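Local coordinates for protein phospho-furanose lactonase (Mycoplasma synoviae, PDB 3OVG) that hydrolyses phosphorylated furanose lactones such as D-xylono-1,4-lactone 5-phosphate, using two zinc ions per subunit in a TIM-barrel amidohydrolase fold, at residues F55-D60 against Q281-L286. Numbering follows the deposited sequence.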
loop_
_atom_site.group_PDB
_atom_site.type_symbol
_atom_site.label_atom_id
_atom_site.label_comp_id
_atom_site.label_asym_id
_atom_site.label_seq_id
_atom_site.Cartn_x
_atom_site.Cartn_y
_atom_site.Cartn_z
ATOM N N PHE A 55 23.288 21.012 -18.833
ATOM C CA PHE A 55 24.091 20.689 -20.002
ATOM C C PHE A 55 25.326 21.616 -20.091
ATOM O O PHE A 55 26.442 21.146 -20.368
ATOM C CB PHE A 55 23.246 20.811 -21.271
ATOM C CG PHE A 55 23.715 19.927 -22.420
ATOM C CD1 PHE A 55 25.077 19.738 -22.677
ATOM C CD2 PHE A 55 22.790 19.274 -23.223
ATOM C CE1 PHE A 55 25.519 18.932 -23.729
ATOM C CE2 PHE A 55 23.216 18.460 -24.293
ATOM C CZ PHE A 55 24.591 18.280 -24.536
ATOM N N LYS A 56 25.110 22.919 -19.853
ATOM C CA LYS A 56 26.196 23.920 -19.824
ATOM C C LYS A 56 27.256 23.613 -18.753
ATOM O O LYS A 56 28.453 23.823 -18.967
ATOM C CB LYS A 56 25.628 25.336 -19.629
ATOM C CG LYS A 56 24.870 25.866 -20.882
ATOM C CD LYS A 56 24.175 27.227 -20.641
ATOM C CE LYS A 56 23.658 27.858 -21.956
ATOM N NZ LYS A 56 22.687 29.005 -21.761
ATOM N N GLU A 57 26.844 23.116 -17.595
ATOM C CA GLU A 57 27.865 22.697 -16.630
ATOM C C GLU A 57 28.716 21.527 -17.157
ATOM O O GLU A 57 29.944 21.466 -16.975
ATOM C CB GLU A 57 27.230 22.347 -15.286
ATOM C CG GLU A 57 26.765 23.585 -14.567
ATOM C CD GLU A 57 26.048 23.297 -13.265
ATOM O OE1 GLU A 57 26.285 22.233 -12.642
ATOM O OE2 GLU A 57 25.215 24.154 -12.868
ATOM N N PHE A 58 28.047 20.580 -17.795
ATOM C CA PHE A 58 28.726 19.444 -18.400
ATOM C C PHE A 58 29.726 19.906 -19.460
ATOM O O PHE A 58 30.825 19.389 -19.542
ATOM C CB PHE A 58 27.661 18.513 -18.993
ATOM C CG PHE A 58 28.193 17.354 -19.805
ATOM C CD1 PHE A 58 28.739 16.250 -19.180
ATOM C CD2 PHE A 58 28.069 17.345 -21.184
ATOM C CE1 PHE A 58 29.167 15.159 -19.890
ATOM C CE2 PHE A 58 28.516 16.249 -21.930
ATOM C CZ PHE A 58 29.076 15.152 -21.283
ATOM N N ILE A 59 29.325 20.869 -20.284
ATOM C CA ILE A 59 30.207 21.422 -21.310
ATOM C C ILE A 59 31.335 22.218 -20.628
ATOM O O ILE A 59 32.528 22.036 -20.944
ATOM C CB ILE A 59 29.387 22.237 -22.360
ATOM C CG1 ILE A 59 28.554 21.287 -23.231
ATOM C CG2 ILE A 59 30.281 23.111 -23.237
ATOM C CD1 ILE A 59 27.404 21.951 -23.996
ATOM N N ASP A 60 30.974 23.042 -19.647
ATOM C CA ASP A 60 31.971 23.751 -18.850
ATOM C C ASP A 60 33.107 22.822 -18.407
ATOM O O ASP A 60 34.281 23.203 -18.424
ATOM C CB ASP A 60 31.315 24.393 -17.627
ATOM C CG ASP A 60 32.339 25.007 -16.663
ATOM O OD1 ASP A 60 32.793 24.283 -15.756
ATOM O OD2 ASP A 60 32.699 26.200 -16.811
ATOM N N GLN A 281 20.065 15.635 -10.867
ATOM C CA GLN A 281 20.747 16.744 -11.524
ATOM C C GLN A 281 20.764 17.939 -10.590
ATOM O O GLN A 281 19.843 18.102 -9.802
ATOM C CB GLN A 281 20.085 17.096 -12.858
ATOM C CG GLN A 281 20.243 15.987 -13.866
ATOM C CD GLN A 281 19.713 16.354 -15.224
ATOM O OE1 GLN A 281 19.648 17.537 -15.579
ATOM N NE2 GLN A 281 19.339 15.337 -16.007
ATOM N N ARG A 282 21.842 18.727 -10.648
ATOM C CA ARG A 282 22.029 19.861 -9.754
ATOM C C ARG A 282 20.944 20.920 -9.966
ATOM O O ARG A 282 20.281 21.334 -9.028
ATOM C CB ARG A 282 23.391 20.502 -9.978
ATOM C CG ARG A 282 23.784 21.463 -8.856
ATOM C CD ARG A 282 25.177 22.077 -9.081
ATOM N NE ARG A 282 25.121 23.256 -9.964
ATOM C CZ ARG A 282 24.760 24.467 -9.560
ATOM N NH1 ARG A 282 24.729 25.485 -10.412
ATOM N NH2 ARG A 282 24.433 24.660 -8.293
ATOM N N ASN A 283 20.769 21.339 -11.214
ATOM C CA ASN A 283 19.827 22.414 -11.513
ATOM C C ASN A 283 18.373 22.006 -11.303
ATOM O O ASN A 283 17.607 22.727 -10.710
ATOM C CB ASN A 283 20.124 23.023 -12.895
ATOM C CG ASN A 283 21.339 23.933 -12.864
ATOM O OD1 ASN A 283 21.255 25.082 -12.392
ATOM N ND2 ASN A 283 22.481 23.427 -13.337
ATOM N N TYR A 284 18.006 20.814 -11.743
ATOM C CA TYR A 284 16.727 20.227 -11.315
ATOM C C TYR A 284 16.564 20.179 -9.783
ATOM O O TYR A 284 15.479 20.495 -9.239
ATOM C CB TYR A 284 16.567 18.828 -11.920
ATOM C CG TYR A 284 15.810 18.752 -13.240
ATOM C CD1 TYR A 284 14.476 19.146 -13.319
ATOM C CD2 TYR A 284 16.418 18.244 -14.388
ATOM C CE1 TYR A 284 13.754 19.049 -14.509
ATOM C CE2 TYR A 284 15.722 18.150 -15.596
ATOM C CZ TYR A 284 14.375 18.543 -15.643
ATOM O OH TYR A 284 13.659 18.433 -16.813
ATOM N N GLY A 285 17.607 19.759 -9.066
ATOM C CA GLY A 285 17.553 19.800 -7.602
ATOM C C GLY A 285 17.149 21.191 -7.075
ATOM O O GLY A 285 16.290 21.338 -6.199
ATOM N N LEU A 286 17.749 22.230 -7.629
ATOM C CA LEU A 286 17.471 23.570 -7.161
ATOM C C LEU A 286 15.993 23.935 -7.328
ATOM O O LEU A 286 15.409 24.602 -6.470
ATOM C CB LEU A 286 18.361 24.563 -7.903
ATOM C CG LEU A 286 19.625 25.166 -7.265
ATOM C CD1 LEU A 286 20.174 24.444 -6.055
ATOM C CD2 LEU A 286 20.694 25.450 -8.330
#
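E57 reaches R282 and N283 with its CG anti to the carbonyl carbon (chi1 -72°) and its chain extended beyond, which carries the carboxylate from helix 48-60 across to the first turn of helix 282-287. R282 sends CG anti to the backbone N and then bends at chi3 (84°), swinging the NE edge of its guanidinium round to the acid. The grip is side-on: NE donates to OE1 at 3.1 Å and also to OE2, while NH1 meets OE2 at 2.8 Å. Both oxygens are taken on their syn sides and lie close to the guanidinium plane, the two flat groups being turned only 26° apart. N283 and E57 approach from opposite directions, and ND2 of N283 reaches OE2 at 2.9 Å from above the carboxylate plane. OE2 therefore accepts from three nitrogens. The same ND2 also donates to E54, whose carboxylate takes the backbone N of R282 as well. NH2 of R282 forms a salt bridge with E351 of a second subunit, which would help keep R282 protonated. This polar bridge, between helix 48-60 and the helix following the substrate-binding residues R277 to Y280, thus extends into the subunit interface, and the three N-H groups at OE2, two from the positive R282, probably favour ionised E57.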